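Protein interacting with Hsp90 1 (Saccharomyces cerevisiae, PDB 4CHH) takes part in pre-rRNA processing, is required for the NOP58-snoRNA interaction, belongs to the R2TP complex and also interacts with HSP90. Local coordinates at residues 65-70 with 117-122; 93-98 with 171-176. One frame throughout, in Å; residues are numbered along the deposited sequence.

Contact 1 (65-70 with 117-122); sequences HSPLVP and INSDCS
Near the ends of strands 58-66 and 109-118, side chains of Asn118 and Ser119 add to the backbone pairing. This parallel pair has a regular bond from Ser66 N to Ile117 O, 3.0 Å, nearly along the C=O axis; Ser119 N then gives Ser66 O a bent bond of 3.2 Å from above the carbonyl plane. Within the PIH1 N-terminal domain, the contact joins the type I turn from Ser66 to Val69 to the junction where 117-122 bends into helix 119-127.

Asn118 occupies the N-cap of that helix, with CG anti to the backbone N (chi1 -179°). Its CB faces two carbonyl oxygens on the same side, Val69 O at 3.4 Å and Pro70 O at 3.6 Å. Carbon CG carries the amide across to the turn, where ND2 donates to Val69 O at 2.7 Å, the acceptor lying close to the amide plane. A water, also bound to Pro67 O, accepts from ND2 as well. On the other branch OD1 accepts from Asp120 N at 2.9 Å, the capping bond, with the donor above the carbonyl plane. A second water joins Asn118 N to Pro70 O.

One residue on, Ser119 OG meets His65 ND1 at 2.7 Å, in the plane of the imidazole and at its edge; either atom could be the donor. The hydroxyl of Ser122 lies over one face of the same ring, 3.6 Å from His65 CD2, and gives its own hydrogen to Ser119 O. Val69 turns its CB against the backbone of Ile117 and Asn118, adding an apolar contact.

OD1 thus caps the N-terminus of its own helix while ND2 holds the turn at Val69 O, and the bond at the ring edge fixes the rotation of the imidazole beneath the Ser122 hydroxyl.

Contact 2 (93-98 with 171-176); sequences PIITSC and LEVLND
Leu171 has CG anti to its carbonyl carbon and beside the backbone N, and chi1 -68° with chi2 152° sets its two methyls toward 93-98; Ile95, with CG2 anti to the backbone N, sends that methyl back toward them. Val173 adopts a similar first torsion, placing CG1 anti to the carbonyl carbon and within range of the same isoleucine methyl. Ile95 CG2 is therefore shared: it lies 3.9 Å from Val173 CG1 and 4.2 Å from Leu171 CD1. The isoleucine crosses Val173 at about a right angle and Leu171 obliquely, so methyls meet at their tips with little lengthwise overlap. The other Leu171 methyl, CD2, reaches further along the chain and sits 3.6 Å from Ser97 CB.

No hydrogen bond links the two segments. In the mixed sheet of this PIH1 N-terminal domain, strand 95-103 pairs antiparallel with 109-118, whereas strand 171-174 pairs antiparallel with 29-47; the sheet curls or branches, and the two strands approach through side chains. Ile32 of strand 29-47 packs against both Ile95 and Val173, and Cys116 of strand 109-118 against Leu171, so the apolar cluster draws on all four strands.

The serine hydroxyl is directed elsewhere. Ser97 OG stands between its backbone N and carbonyl carbon (chi1 72°), donates to Cys98 O at 2.9 Å and is also hydrogen-bonded to Asp114 N, so that CA and CB, not the hydroxyl, face Leu171 CD2. Glu172, pointing away between the two inward residues, forms a salt bridge with Lys31.

Overall arrangement
Contacts 1 and 2 show how one sheet employs different chemistry at different places. At contact 1, near the ends of two neighbouring strands, polar side chains, backbone bonds and waters join a turn to a helix start in a partly buried setting. Contact 2 is more deeply enclosed, without a hydrogen bond across it and mainly apolar, bringing together strands that are not paired with each other. Strand 109-118 connects them: it carries Ile117 and Asn118 into contact 1 and pairs with strand 95-103 of contact 2. Their centres are 12 Å apart, and they touch where Ile117 packs on Ile94 and where Val69 and Pro70 meet Pro93.

Contact 1 (65-70 with 117-122)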
ATOM      1  N   HIS A  65       8.038  -2.963   1.212  1.00 13.19           N
ATOM      2  CA  HIS A  65       8.494  -3.559  -0.042  1.00 14.58           C
ATOM      3  C   HIS A  65       9.119  -4.945   0.115  1.00 17.52           C
ATOM      4  O   HIS A  65       9.417  -5.397   1.217  1.00 16.41           O
ATOM      5  CB  HIS A  65       9.485  -2.614  -0.770  1.00 15.25           C
ATOM      6  CG  HIS A  65      10.736  -2.335  -0.008  1.00 18.89           C
ATOM      7  ND1 HIS A  65      11.876  -3.099  -0.192  1.00 21.10           N
ATOM      8  CD2 HIS A  65      10.982  -1.400   0.938  1.00 21.89           C
ATOM      9  CE1 HIS A  65      12.777  -2.611   0.646  1.00 21.00           C
ATOM     10  NE2 HIS A  65      12.289  -1.585   1.344  1.00 21.65           N
ATOM     11  N   SER A  66       9.264  -5.625  -1.021  1.00 14.58           N
ATOM     12  CA  SER A  66       9.904  -6.923  -1.157  1.00 14.11           C
ATOM     13  C   SER A  66      10.318  -7.137  -2.614  1.00 18.61           C
ATOM     14  O   SER A  66       9.588  -6.729  -3.521  1.00 15.98           O
ATOM     15  CB  SER A  66       8.977  -8.050  -0.710  1.00 15.20           C
ATOM     16  OG  SER A  66       9.507  -9.329  -1.038  1.00 17.11           O
ATOM     17  N   PRO A  67      11.457  -7.824  -2.867  1.00 17.56           N
ATOM     18  CA  PRO A  67      11.832  -8.114  -4.262  1.00 17.86           C
ATOM     19  C   PRO A  67      10.918  -9.168  -4.909  1.00 22.71           C
ATOM     20  O   PRO A  67      10.987  -9.390  -6.121  1.00 22.69           O
ATOM     21  CB  PRO A  67      13.271  -8.609  -4.122  1.00 19.47           C
ATOM     22  CG  PRO A  67      13.289  -9.275  -2.757  1.00 23.42           C
ATOM     23  CD  PRO A  67      12.451  -8.371  -1.912  1.00 18.78           C
ATOM     24  N   LEU A  68      10.008  -9.762  -4.119  1.00 20.73           N
ATOM     25  CA  LEU A  68       9.074 -10.816  -4.536  1.00 21.11           C
ATOM     26  C   LEU A  68       7.786 -10.285  -5.181  1.00 21.68           C
ATOM     27  O   LEU A  68       7.018 -11.071  -5.746  1.00 21.07           O
ATOM     28  CB  LEU A  68       8.716 -11.664  -3.295  1.00 22.25           C
ATOM     29  CG  LEU A  68       9.544 -12.933  -3.029  1.00 28.17           C
ATOM     30  CD1 LEU A  68      11.014 -12.625  -2.786  1.00 28.05           C
ATOM     31  CD2 LEU A  68       9.000 -13.676  -1.834  1.00 31.50           C
ATOM     32  N   VAL A  69       7.528  -8.978  -5.056  1.00 16.22           N
ATOM     33  CA  VAL A  69       6.363  -8.314  -5.627  1.00 15.21           C
ATOM     34  C   VAL A  69       6.699  -8.031  -7.094  1.00 20.35           C
ATOM     35  O   VAL A  69       7.796  -7.528  -7.381  1.00 19.46           O
ATOM     36  CB  VAL A  69       5.966  -7.000  -4.861  1.00 18.30           C
ATOM     37  CG1 VAL A  69       4.761  -6.300  -5.503  1.00 17.25           C
ATOM     38  CG2 VAL A  69       5.714  -7.251  -3.372  1.00 18.09           C
ATOM     39  N   PRO A  70       5.779  -8.308  -8.040  1.00 18.33           N
ATOM     40  CA  PRO A  70       6.045  -7.931  -9.435  1.00 18.09           C
ATOM     41  C   PRO A  70       6.364  -6.440  -9.586  1.00 22.59           C
ATOM     42  O   PRO A  70       6.011  -5.600  -8.739  1.00 19.18           O
ATOM     43  CB  PRO A  70       4.733  -8.259 -10.151  1.00 19.77           C
ATOM     44  CG  PRO A  70       4.090  -9.303  -9.299  1.00 24.11           C
ATOM     45  CD  PRO A  70       4.442  -8.914  -7.891  1.00 19.79           C
ATOM     46  N   ILE A 117       5.118  -3.158  -2.219  1.00 12.14           N
ATOM     47  CA  ILE A 117       5.514  -2.938  -3.610  1.00 13.43           C
ATOM     48  C   ILE A 117       6.871  -3.585  -3.834  1.00 16.49           C
ATOM     49  O   ILE A 117       7.525  -4.001  -2.870  1.00 14.31           O
ATOM     50  CB  ILE A 117       5.519  -1.416  -3.973  1.00 16.64           C
ATOM     51  CG1 ILE A 117       6.594  -0.628  -3.131  1.00 17.77           C
ATOM     52  CG2 ILE A 117       4.103  -0.826  -3.865  1.00 17.06           C
ATOM     53  CD1 ILE A 117       6.801   0.858  -3.475  1.00 17.78           C
ATOM     54  N   ASN A 118       7.305  -3.660  -5.097  1.00 15.30           N
ATOM     55  CA  ASN A 118       8.619  -4.192  -5.399  1.00 14.55           C
ATOM     56  C   ASN A 118       9.665  -3.253  -4.820  1.00 17.57           C
ATOM     57  O   ASN A 118       9.494  -2.041  -4.870  1.00 16.22           O
ATOM     58  CB  ASN A 118       8.806  -4.356  -6.900  1.00 14.03           C
ATOM     59  CG  ASN A 118      10.134  -4.936  -7.272  1.00 29.21           C
ATOM     60  OD1 ASN A 118      11.095  -4.200  -7.527  1.00 22.64           O
ATOM     61  ND2 ASN A 118      10.234  -6.270  -7.244  1.00 23.77           N
ATOM     62  N   SER A 119      10.752  -3.816  -4.302  1.00 14.49           N
ATOM     63  CA  SER A 119      11.865  -3.088  -3.712  1.00 15.72           C
ATOM     64  C   SER A 119      12.485  -2.029  -4.656  1.00 22.00           C
ATOM     65  O   SER A 119      12.873  -0.954  -4.180  1.00 22.44           O
ATOM     66  CB  SER A 119      12.922  -4.089  -3.288  1.00 18.45           C
ATOM     67  OG  SER A 119      12.369  -4.860  -2.239  1.00 19.17           O
ATOM     68  N   ASP A 120      12.574  -2.318  -5.976  1.00 20.11           N
ATOM     69  CA  ASP A 120      13.112  -1.348  -6.946  1.00 20.46           C
ATOM     70  C   ASP A 120      12.197  -0.134  -7.035  1.00 22.51           C
ATOM     71  O   ASP A 120      12.691   0.990  -7.025  1.00 23.28           O
ATOM     72  CB  ASP A 120      13.316  -1.974  -8.343  1.00 22.65           C
ATOM     73  CG  ASP A 120      14.345  -3.103  -8.393  1.00 32.82           C
ATOM     74  OD1 ASP A 120      15.103  -3.278  -7.398  1.00 32.66           O
ATOM     75  OD2 ASP A 120      14.390  -3.812  -9.412  1.00 32.39           O
ATOM     76  N   CYS A 121      10.870  -0.361  -7.030  1.00 18.56           N
ATOM     77  CA  CYS A 121       9.845   0.694  -7.074  1.00 18.50           C
ATOM     78  C   CYS A 121       9.910   1.569  -5.825  1.00 18.97           C
ATOM     79  O   CYS A 121       9.695   2.770  -5.937  1.00 16.87           O
ATOM     80  CB  CYS A 121       8.455   0.094  -7.264  1.00 19.27           C
ATOM     81  SG  CYS A 121       8.301  -0.934  -8.747  1.00 23.73           S
ATOM     82  N   SER A 122      10.269   0.987  -4.650  1.00 15.91           N
ATOM     83  CA  SER A 122      10.430   1.751  -3.408  1.00 15.30           C
ATOM     84  C   SER A 122      11.590   2.745  -3.535  1.00 19.65           C
ATOM     85  O   SER A 122      11.570   3.785  -2.884  1.00 19.75           O
ATOM     86  CB  SER A 122      10.631   0.822  -2.212  1.00 17.37           C
ATOM     87  OG  SER A 122      11.978   0.411  -2.028  1.00 21.48           O
TER
HETATM   88  O   HOH W   1      12.770  -7.942  -7.503  1.00 18.50           O
HETATM   89  O   HOH W   2       5.686  -3.112  -7.331  1.00 16.16           O

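Contact 2 (93-98 with 171-176)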
ATOM      1  N   PRO A  93       2.851  -2.336  -9.259  1.00 15.40           N
ATOM      2  CA  PRO A  93       1.981  -3.355  -8.619  1.00 15.37           C
ATOM      3  C   PRO A  93       2.019  -3.259  -7.075  1.00 19.07           C
ATOM      4  O   PRO A  93       3.072  -3.001  -6.482  1.00 18.00           O
ATOM      5  CB  PRO A  93       2.570  -4.685  -9.116  1.00 16.56           C
ATOM      6  CG  PRO A  93       3.297  -4.312 -10.428  1.00 20.17           C
ATOM      7  CD  PRO A  93       3.906  -2.973 -10.082  1.00 15.84           C
ATOM      8  N   ILE A  94       0.848  -3.403  -6.439  1.00 15.91           N
ATOM      9  CA  ILE A  94       0.711  -3.365  -4.980  1.00 15.51           C
ATOM     10  C   ILE A  94       0.018  -4.643  -4.502  1.00 18.71           C
ATOM     11  O   ILE A  94      -1.032  -4.990  -5.026  1.00 19.50           O
ATOM     12  CB  ILE A  94      -0.058  -2.094  -4.472  1.00 18.33           C
ATOM     13  CG1 ILE A  94       0.561  -0.783  -5.046  1.00 17.98           C
ATOM     14  CG2 ILE A  94      -0.097  -2.059  -2.909  1.00 19.70           C
ATOM     15  CD1 ILE A  94      -0.304   0.380  -5.038  1.00 23.65           C
ATOM     16  N   ILE A  95       0.577  -5.285  -3.473  1.00 13.78           N
ATOM     17  CA  ILE A  95      -0.051  -6.391  -2.785  1.00 13.93           C
ATOM     18  C   ILE A  95      -0.445  -5.835  -1.401  1.00 16.63           C
ATOM     19  O   ILE A  95       0.409  -5.389  -0.631  1.00 15.91           O
ATOM     20  CB  ILE A  95       0.818  -7.682  -2.744  1.00 18.11           C
ATOM     21  CG1 ILE A  95       1.078  -8.207  -4.195  1.00 18.81           C
ATOM     22  CG2 ILE A  95       0.071  -8.771  -1.913  1.00 16.58           C
ATOM     23  CD1 ILE A  95       2.197  -9.204  -4.346  1.00 27.95           C
ATOM     24  N   THR A  96      -1.751  -5.821  -1.121  1.00 14.21           N
ATOM     25  CA  THR A  96      -2.319  -5.233   0.094  1.00 14.53           C
ATOM     26  C   THR A  96      -2.806  -6.313   1.019  1.00 17.98           C
ATOM     27  O   THR A  96      -3.484  -7.251   0.593  1.00 18.29           O
ATOM     28  CB  THR A  96      -3.461  -4.258  -0.272  1.00 21.78           C
ATOM     29  OG1 THR A  96      -2.965  -3.348  -1.244  1.00 20.99           O
ATOM     30  CG2 THR A  96      -3.985  -3.480   0.919  1.00 15.95           C
ATOM     31  N   SER A  97      -2.495  -6.156   2.296  1.00 14.72           N
ATOM     32  CA  SER A  97      -2.918  -7.100   3.315  1.00 14.00           C
ATOM     33  C   SER A  97      -4.380  -6.894   3.676  1.00 18.07           C
ATOM     34  O   SER A  97      -4.970  -5.864   3.350  1.00 15.78           O
ATOM     35  CB  SER A  97      -2.046  -6.914   4.555  1.00 16.85           C
ATOM     36  OG  SER A  97      -2.358  -5.704   5.233  1.00 18.76           O
ATOM     37  N   CYS A  98      -4.941  -7.825   4.455  1.00 18.91           N
ATOM     38  CA  CYS A  98      -6.240  -7.600   5.058  1.00 21.43           C
ATOM     39  C   CYS A  98      -5.992  -6.517   6.150  1.00 21.36           C
ATOM     40  O   CYS A  98      -4.843  -6.361   6.586  1.00 18.93           O
ATOM     41  CB  CYS A  98      -6.796  -8.899   5.639  1.00 25.40           C
ATOM     42  SG  CYS A  98      -5.989  -9.411   7.179  1.00 31.20           S
ATOM     43  N   LEU A 171       2.571 -11.678   3.942  1.00 21.37           N
ATOM     44  CA  LEU A 171       1.494 -11.669   2.970  1.00 21.86           C
ATOM     45  C   LEU A 171       1.429 -13.032   2.340  1.00 27.89           C
ATOM     46  O   LEU A 171       2.454 -13.552   1.896  1.00 28.18           O
ATOM     47  CB  LEU A 171       1.717 -10.605   1.901  1.00 21.24           C
ATOM     48  CG  LEU A 171       1.627  -9.165   2.362  1.00 25.26           C
ATOM     49  CD1 LEU A 171       2.480  -8.290   1.490  1.00 23.82           C
ATOM     50  CD2 LEU A 171       0.197  -8.686   2.316  1.00 25.91           C
ATOM     51  N   GLU A 172       0.237 -13.615   2.302  1.00 26.67           N
ATOM     52  CA  GLU A 172       0.028 -14.928   1.714  1.00 28.13           C
ATOM     53  C   GLU A 172      -0.380 -14.735   0.269  1.00 34.10           C
ATOM     54  O   GLU A 172      -1.382 -14.075  -0.009  1.00 35.64           O
ATOM     55  CB  GLU A 172      -1.024 -15.712   2.500  1.00 30.00           C
ATOM     56  CG  GLU A 172      -0.625 -16.023   3.937  1.00 45.52           C
ATOM     57  CD  GLU A 172      -1.578 -16.953   4.669  1.00 78.52           C
ATOM     58  OE1 GLU A 172      -2.806 -16.706   4.641  1.00 79.13           O
ATOM     59  OE2 GLU A 172      -1.088 -17.928   5.286  1.00 75.61           O
ATOM     60  N   VAL A 173       0.426 -15.230  -0.660  1.00 30.74           N
ATOM     61  CA  VAL A 173       0.123 -15.007  -2.065  1.00 31.83           C
ATOM     62  C   VAL A 173       0.191 -16.308  -2.854  1.00 39.37           C
ATOM     63  O   VAL A 173       0.967 -17.213  -2.521  1.00 38.18           O
ATOM     64  CB  VAL A 173       1.027 -13.905  -2.719  1.00 35.02           C
ATOM     65  CG1 VAL A 173       0.958 -12.584  -1.954  1.00 34.68           C
ATOM     66  CG2 VAL A 173       2.480 -14.361  -2.878  1.00 34.64           C
ATOM     67  N   LEU A 174      -0.588 -16.367  -3.938  1.00 39.70           N
ATOM     68  CA  LEU A 174      -0.546 -17.491  -4.862  1.00 41.01           C
ATOM     69  C   LEU A 174       0.677 -17.296  -5.760  1.00 46.02           C
ATOM     70  O   LEU A 174       1.163 -16.175  -5.915  1.00 43.84           O
ATOM     71  CB  LEU A 174      -1.854 -17.624  -5.661  1.00 41.51           C
ATOM     72  CG  LEU A 174      -3.014 -18.271  -4.871  1.00 47.20           C
ATOM     73  CD1 LEU A 174      -3.949 -17.212  -4.299  1.00 48.34           C
ATOM     74  CD2 LEU A 174      -3.808 -19.218  -5.742  1.00 48.94           C
ATOM     75  N   ASN A 175       1.212 -18.395  -6.285  1.00 45.64           N
ATOM     76  CA  ASN A 175       2.422 -18.415  -7.101  1.00 46.25           C
ATOM     77  C   ASN A 175       2.324 -17.543  -8.369  1.00 49.33           C
ATOM     78  O   ASN A 175       3.343 -17.009  -8.807  1.00 49.30           O
ATOM     79  CB  ASN A 175       2.767 -19.856  -7.465  1.00 51.97           C
ATOM     80  CG  ASN A 175       4.253 -20.107  -7.504  1.00 74.72           C
ATOM     81  OD1 ASN A 175       4.854 -20.154  -8.577  1.00 69.43           O
ATOM     82  ND2 ASN A 175       4.880 -20.244  -6.335  1.00 61.42           N
ATOM     83  N   ASP A 176       1.115 -17.354  -8.924  1.00 45.31           N
ATOM     84  CA  ASP A 176       0.909 -16.513 -10.109  1.00 45.33           C
ATOM     85  C   ASP A 176       0.867 -15.000  -9.746  1.00 45.67           C
ATOM     86  O   ASP A 176       0.792 -14.151 -10.644  1.00 44.86           O
ATOM     87  CB  ASP A 176      -0.372 -16.933 -10.862  1.00 48.20           C
ATOM     88  CG  ASP A 176      -0.307 -16.658 -12.353  1.00 67.34           C
ATOM     89  OD1 ASP A 176       0.438 -17.382 -13.063  1.00 68.97           O
ATOM     90  OD2 ASP A 176      -0.993 -15.717 -12.813  1.00 77.04           O
TER